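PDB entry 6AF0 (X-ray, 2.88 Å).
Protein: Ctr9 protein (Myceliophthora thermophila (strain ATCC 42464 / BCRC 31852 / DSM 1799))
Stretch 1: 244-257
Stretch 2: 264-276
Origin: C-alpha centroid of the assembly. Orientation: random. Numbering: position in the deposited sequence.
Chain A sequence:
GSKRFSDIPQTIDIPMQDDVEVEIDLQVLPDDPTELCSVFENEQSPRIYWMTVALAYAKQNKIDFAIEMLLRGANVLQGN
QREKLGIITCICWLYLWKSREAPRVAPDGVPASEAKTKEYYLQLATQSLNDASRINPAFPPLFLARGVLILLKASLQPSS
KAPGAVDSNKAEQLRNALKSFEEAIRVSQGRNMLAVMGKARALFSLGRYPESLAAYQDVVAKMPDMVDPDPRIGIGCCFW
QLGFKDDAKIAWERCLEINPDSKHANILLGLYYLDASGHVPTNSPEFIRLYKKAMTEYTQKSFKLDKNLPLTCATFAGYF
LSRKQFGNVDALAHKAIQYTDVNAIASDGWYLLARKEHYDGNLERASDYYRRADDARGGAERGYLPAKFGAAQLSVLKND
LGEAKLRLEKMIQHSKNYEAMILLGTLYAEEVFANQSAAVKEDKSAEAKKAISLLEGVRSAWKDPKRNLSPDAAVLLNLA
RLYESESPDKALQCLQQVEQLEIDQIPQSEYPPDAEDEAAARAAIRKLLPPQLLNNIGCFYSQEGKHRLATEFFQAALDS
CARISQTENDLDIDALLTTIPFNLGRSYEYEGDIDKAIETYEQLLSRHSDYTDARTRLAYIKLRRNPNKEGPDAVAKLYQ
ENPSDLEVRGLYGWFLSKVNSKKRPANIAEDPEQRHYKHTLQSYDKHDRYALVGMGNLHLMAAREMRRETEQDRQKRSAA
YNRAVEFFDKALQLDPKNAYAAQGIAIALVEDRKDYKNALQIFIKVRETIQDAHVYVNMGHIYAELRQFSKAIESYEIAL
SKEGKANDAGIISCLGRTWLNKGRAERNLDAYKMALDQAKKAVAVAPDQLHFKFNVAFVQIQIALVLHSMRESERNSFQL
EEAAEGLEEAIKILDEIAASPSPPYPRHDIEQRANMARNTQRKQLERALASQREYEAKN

Stretch 1 244-257: FKDDAKIAWERCLE
Stretch 2 264-276: HANILLGLYYLDA

Two helical segments of one chain, residues 245-257 and 264-276, pack at an angle of 149° between their N-to-C directions, roughly antiparallel, with axes 8.9 Å apart at closest approach. Phe 244 (phi/psi -131/68) occupies the N-cap position, with Ala 248 N hydrogen-bonded to Phe 244 O at 3.0 Å. The register places Trp 252 CA 5.5 Å from Ala 265 CA and Lys 249 CA 6.3 Å from Leu 269 CA, so the small Ala 265 lies where the backbones come close. Ala 265 CB meets Cys 255 CB and Leu 256 CD2, each at 3.7 Å. Trp 252 (chi1 m, chi2 -27°) points toward the second helix; Leu 268 CB (chi1 m) sits over its six-membered ring, 3.4 Å from the centroid and 6° off the normal, while Tyr 272 CB lies at the edge, 4.3 Å from Trp 252 CZ3. Tyr 272 (t, 86°) in turn receives Lys 249 CB over its face, 3.8 Å from the centroid, and its OH donates a very short 2.4 Å hydrogen bond to OD1 of Asp 246 (m). Lys 249 (t, t, t, m), extended through chi3, carries NZ to Tyr 273 OH (3.2 Å, hydrogen bond) and Glu 253 OE2 (2.5 Å, salt bridge). A long salt bridge joins Lys 245 NZ to Asp 275 OD1 at 3.7 Å.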

# COMPACT_ATOMS: atom_id res chain seq x y z
N PHE A 244 -21.91 26.70 8.32
CA PHE A 244 -23.07 27.17 7.57
C PHE A 244 -22.66 28.11 6.45
O PHE A 244 -22.99 29.30 6.46
CB PHE A 244 -24.03 27.89 8.48
CG PHE A 244 -24.56 27.04 9.59
CD1 PHE A 244 -25.78 26.43 9.48
CD2 PHE A 244 -23.86 26.90 10.76
CE1 PHE A 244 -26.28 25.66 10.51
CE2 PHE A 244 -24.36 26.14 11.80
CZ PHE A 244 -25.56 25.52 11.67
N LYS A 245 -21.99 27.56 5.46
CA LYS A 245 -21.38 28.36 4.40
C LYS A 245 -22.39 29.09 3.52
O LYS A 245 -22.07 30.12 2.90
CB LYS A 245 -20.47 27.48 3.53
CG LYS A 245 -19.67 26.50 4.36
CD LYS A 245 -18.19 26.59 4.09
CE LYS A 245 -17.63 25.33 3.44
NZ LYS A 245 -16.71 24.58 4.34
N ASP A 246 -23.60 28.56 3.46
CA ASP A 246 -24.65 29.21 2.68
C ASP A 246 -25.22 30.47 3.36
O ASP A 246 -25.55 31.46 2.72
CB ASP A 246 -25.76 28.20 2.40
CG ASP A 246 -25.30 27.04 1.51
OD1 ASP A 246 -24.38 27.24 0.67
OD2 ASP A 246 -25.88 25.93 1.65
N ASP A 247 -25.29 30.43 4.69
CA ASP A 247 -25.65 31.60 5.46
C ASP A 247 -24.51 32.63 5.47
O ASP A 247 -24.75 33.84 5.47
CB ASP A 247 -26.01 31.17 6.87
CG ASP A 247 -27.23 30.26 6.89
OD1 ASP A 247 -28.24 30.62 6.25
OD2 ASP A 247 -27.17 29.18 7.50
N ALA A 248 -23.28 32.16 5.49
CA ALA A 248 -22.13 33.05 5.26
C ALA A 248 -22.26 33.80 3.94
O ALA A 248 -21.91 34.97 3.84
CB ALA A 248 -20.84 32.25 5.26
N LYS A 249 -22.73 33.09 2.92
CA LYS A 249 -22.99 33.66 1.60
C LYS A 249 -24.00 34.81 1.69
O LYS A 249 -23.79 35.90 1.14
CB LYS A 249 -23.53 32.57 0.69
CG LYS A 249 -23.86 32.98 -0.73
CD LYS A 249 -24.84 31.99 -1.32
CE LYS A 249 -24.97 32.18 -2.82
NZ LYS A 249 -25.26 33.59 -3.22
N ILE A 250 -25.09 34.53 2.39
CA ILE A 250 -26.12 35.54 2.62
C ILE A 250 -25.50 36.79 3.22
O ILE A 250 -25.66 37.86 2.70
CB ILE A 250 -27.24 35.04 3.56
CG1 ILE A 250 -27.85 33.71 3.10
CG2 ILE A 250 -28.32 36.09 3.69
CD1 ILE A 250 -28.32 33.71 1.67
N ALA A 251 -24.78 36.63 4.31
CA ALA A 251 -24.13 37.75 5.03
C ALA A 251 -23.22 38.59 4.13
O ALA A 251 -23.36 39.80 4.03
CB ALA A 251 -23.32 37.22 6.22
N TRP A 252 -22.30 37.93 3.46
CA TRP A 252 -21.40 38.63 2.59
C TRP A 252 -22.07 39.25 1.36
O TRP A 252 -21.61 40.22 0.80
CB TRP A 252 -20.32 37.68 2.16
CG TRP A 252 -19.50 37.16 3.30
CD1 TRP A 252 -19.27 37.78 4.50
CD2 TRP A 252 -18.77 35.94 3.33
NE1 TRP A 252 -18.43 37.02 5.27
CE2 TRP A 252 -18.11 35.88 4.58
CE3 TRP A 252 -18.60 34.90 2.43
CZ2 TRP A 252 -17.33 34.81 4.95
CZ3 TRP A 252 -17.80 33.83 2.80
CH2 TRP A 252 -17.19 33.79 4.04
N GLU A 253 -23.18 38.70 0.93
CA GLU A 253 -23.92 39.37 -0.13
C GLU A 253 -24.56 40.64 0.42
O GLU A 253 -24.65 41.67 -0.28
CB GLU A 253 -24.98 38.44 -0.73
CG GLU A 253 -24.42 37.52 -1.79
CD GLU A 253 -25.42 36.50 -2.24
OE1 GLU A 253 -26.30 36.07 -1.45
OE2 GLU A 253 -25.29 36.09 -3.41
N ARG A 254 -25.03 40.57 1.67
CA ARG A 254 -25.60 41.72 2.32
C ARG A 254 -24.51 42.76 2.50
O ARG A 254 -24.75 43.94 2.27
CB ARG A 254 -26.17 41.31 3.67
CG ARG A 254 -26.56 42.49 4.55
CD ARG A 254 -27.70 43.30 3.95
NE ARG A 254 -28.30 44.19 4.95
CZ ARG A 254 -28.68 45.44 4.72
NH1 ARG A 254 -28.53 45.99 3.51
NH2 ARG A 254 -29.21 46.15 5.69
N CYS A 255 -23.31 42.31 2.88
CA CYS A 255 -22.15 43.20 2.93
C CYS A 255 -21.95 43.93 1.63
O CYS A 255 -21.64 45.09 1.61
CB CYS A 255 -20.87 42.44 3.23
SG CYS A 255 -20.73 41.80 4.90
N LEU A 256 -22.10 43.23 0.52
CA LEU A 256 -21.83 43.82 -0.77
C LEU A 256 -22.97 44.72 -1.19
O LEU A 256 -22.76 45.72 -1.85
CB LEU A 256 -21.53 42.74 -1.81
CG LEU A 256 -20.13 42.13 -1.72
CD1 LEU A 256 -19.96 41.06 -2.78
CD2 LEU A 256 -19.05 43.19 -1.88
N GLU A 257 -24.18 44.36 -0.80
CA GLU A 257 -25.34 45.19 -1.11
C GLU A 257 -25.12 46.56 -0.52
O GLU A 257 -25.33 47.56 -1.16
CB GLU A 257 -26.62 44.58 -0.54
CG GLU A 257 -27.79 45.55 -0.46
CD GLU A 257 -29.09 44.87 -0.07
OE1 GLU A 257 -29.22 44.48 1.11
OE2 GLU A 257 -29.99 44.76 -0.94
N HIS A 264 -12.99 43.11 1.06
CA HIS A 264 -12.96 41.83 1.78
C HIS A 264 -14.21 40.96 1.52
O HIS A 264 -14.11 39.75 1.34
CB HIS A 264 -12.77 42.06 3.28
CG HIS A 264 -11.40 42.55 3.66
ND1 HIS A 264 -11.04 43.87 3.55
CD2 HIS A 264 -10.32 41.90 4.14
CE1 HIS A 264 -9.79 44.01 3.96
NE2 HIS A 264 -9.32 42.84 4.32
N ALA A 265 -15.38 41.57 1.48
CA ALA A 265 -16.61 40.82 1.18
C ALA A 265 -16.54 40.13 -0.18
O ALA A 265 -17.03 39.02 -0.35
CB ALA A 265 -17.84 41.72 1.24
N ASN A 266 -15.97 40.82 -1.15
CA ASN A 266 -15.80 40.22 -2.47
C ASN A 266 -14.98 38.91 -2.41
O ASN A 266 -15.40 37.87 -2.93
CB ASN A 266 -15.17 41.24 -3.42
CG ASN A 266 -16.14 42.33 -3.88
OD1 ASN A 266 -15.93 43.51 -3.61
ND2 ASN A 266 -17.19 41.94 -4.61
N ILE A 267 -13.81 38.97 -1.78
CA ILE A 267 -12.96 37.79 -1.68
C ILE A 267 -13.71 36.65 -1.02
O ILE A 267 -13.75 35.52 -1.55
CB ILE A 267 -11.68 38.07 -0.86
CG1 ILE A 267 -10.83 39.11 -1.55
CG2 ILE A 267 -10.82 36.83 -0.78
CD1 ILE A 267 -10.47 38.72 -2.98
N LEU A 268 -14.31 36.96 0.12
CA LEU A 268 -14.96 35.96 0.92
C LEU A 268 -16.07 35.25 0.13
O LEU A 268 -16.22 34.04 0.24
CB LEU A 268 -15.51 36.61 2.19
CG LEU A 268 -14.46 37.15 3.15
CD1 LEU A 268 -15.09 37.89 4.32
CD2 LEU A 268 -13.62 36.00 3.65
N LEU A 269 -16.79 36.01 -0.69
CA LEU A 269 -17.83 35.47 -1.55
C LEU A 269 -17.24 34.60 -2.65
O LEU A 269 -17.71 33.49 -2.86
CB LEU A 269 -18.66 36.59 -2.17
CG LEU A 269 -20.05 36.25 -2.70
CD1 LEU A 269 -20.92 35.51 -1.70
CD2 LEU A 269 -20.70 37.57 -3.05
N GLY A 270 -16.20 35.09 -3.31
CA GLY A 270 -15.40 34.23 -4.21
C GLY A 270 -14.91 32.94 -3.54
O GLY A 270 -14.81 31.89 -4.17
N LEU A 271 -14.62 32.99 -2.25
CA LEU A 271 -14.16 31.78 -1.57
C LEU A 271 -15.32 30.85 -1.33
O LEU A 271 -15.14 29.62 -1.25
CB LEU A 271 -13.42 32.10 -0.27
CG LEU A 271 -12.15 32.91 -0.44
CD1 LEU A 271 -11.61 33.18 0.94
CD2 LEU A 271 -11.10 32.22 -1.32
N TYR A 272 -16.50 31.43 -1.18
CA TYR A 272 -17.71 30.63 -0.99
C TYR A 272 -17.96 29.83 -2.26
O TYR A 272 -18.17 28.61 -2.23
CB TYR A 272 -18.91 31.51 -0.67
CG TYR A 272 -20.20 30.73 -0.82
CD1 TYR A 272 -20.69 29.98 0.23
CD2 TYR A 272 -20.90 30.71 -2.02
CE1 TYR A 272 -21.84 29.25 0.10
CE2 TYR A 272 -22.05 29.96 -2.15
CZ TYR A 272 -22.49 29.22 -1.09
OH TYR A 272 -23.64 28.48 -1.19
N TYR A 273 -17.91 30.54 -3.38
CA TYR A 273 -18.15 29.92 -4.66
C TYR A 273 -17.06 28.93 -4.99
O TYR A 273 -17.35 27.93 -5.59
CB TYR A 273 -18.28 30.97 -5.78
CG TYR A 273 -19.61 31.67 -5.77
CD1 TYR A 273 -20.77 31.01 -6.16
CD2 TYR A 273 -19.71 32.97 -5.33
CE1 TYR A 273 -21.98 31.66 -6.13
CE2 TYR A 273 -20.92 33.62 -5.29
CZ TYR A 273 -22.05 32.96 -5.69
OH TYR A 273 -23.25 33.62 -5.66
N LEU A 274 -15.82 29.23 -4.61
CA LEU A 274 -14.70 28.29 -4.82
C LEU A 274 -14.97 26.97 -4.08
O LEU A 274 -14.95 25.90 -4.67
CB LEU A 274 -13.38 28.91 -4.35
CG LEU A 274 -12.05 28.17 -4.64
CD1 LEU A 274 -11.87 27.87 -6.11
CD2 LEU A 274 -10.84 28.98 -4.16
N ASP A 275 -15.26 27.05 -2.80
CA ASP A 275 -15.61 25.88 -2.01
C ASP A 275 -16.75 25.08 -2.70
O ASP A 275 -16.65 23.85 -2.88
CB ASP A 275 -16.00 26.37 -0.62
CG ASP A 275 -16.42 25.27 0.30
OD1 ASP A 275 -15.57 24.47 0.79
OD2 ASP A 275 -17.63 25.25 0.59
N ALA A 276 -17.81 25.81 -3.10
CA ALA A 276 -18.96 25.25 -3.84
C ALA A 276 -18.55 24.53 -5.14
O ALA A 276 -19.11 23.50 -5.47
CB ALA A 276 -19.97 26.34 -4.16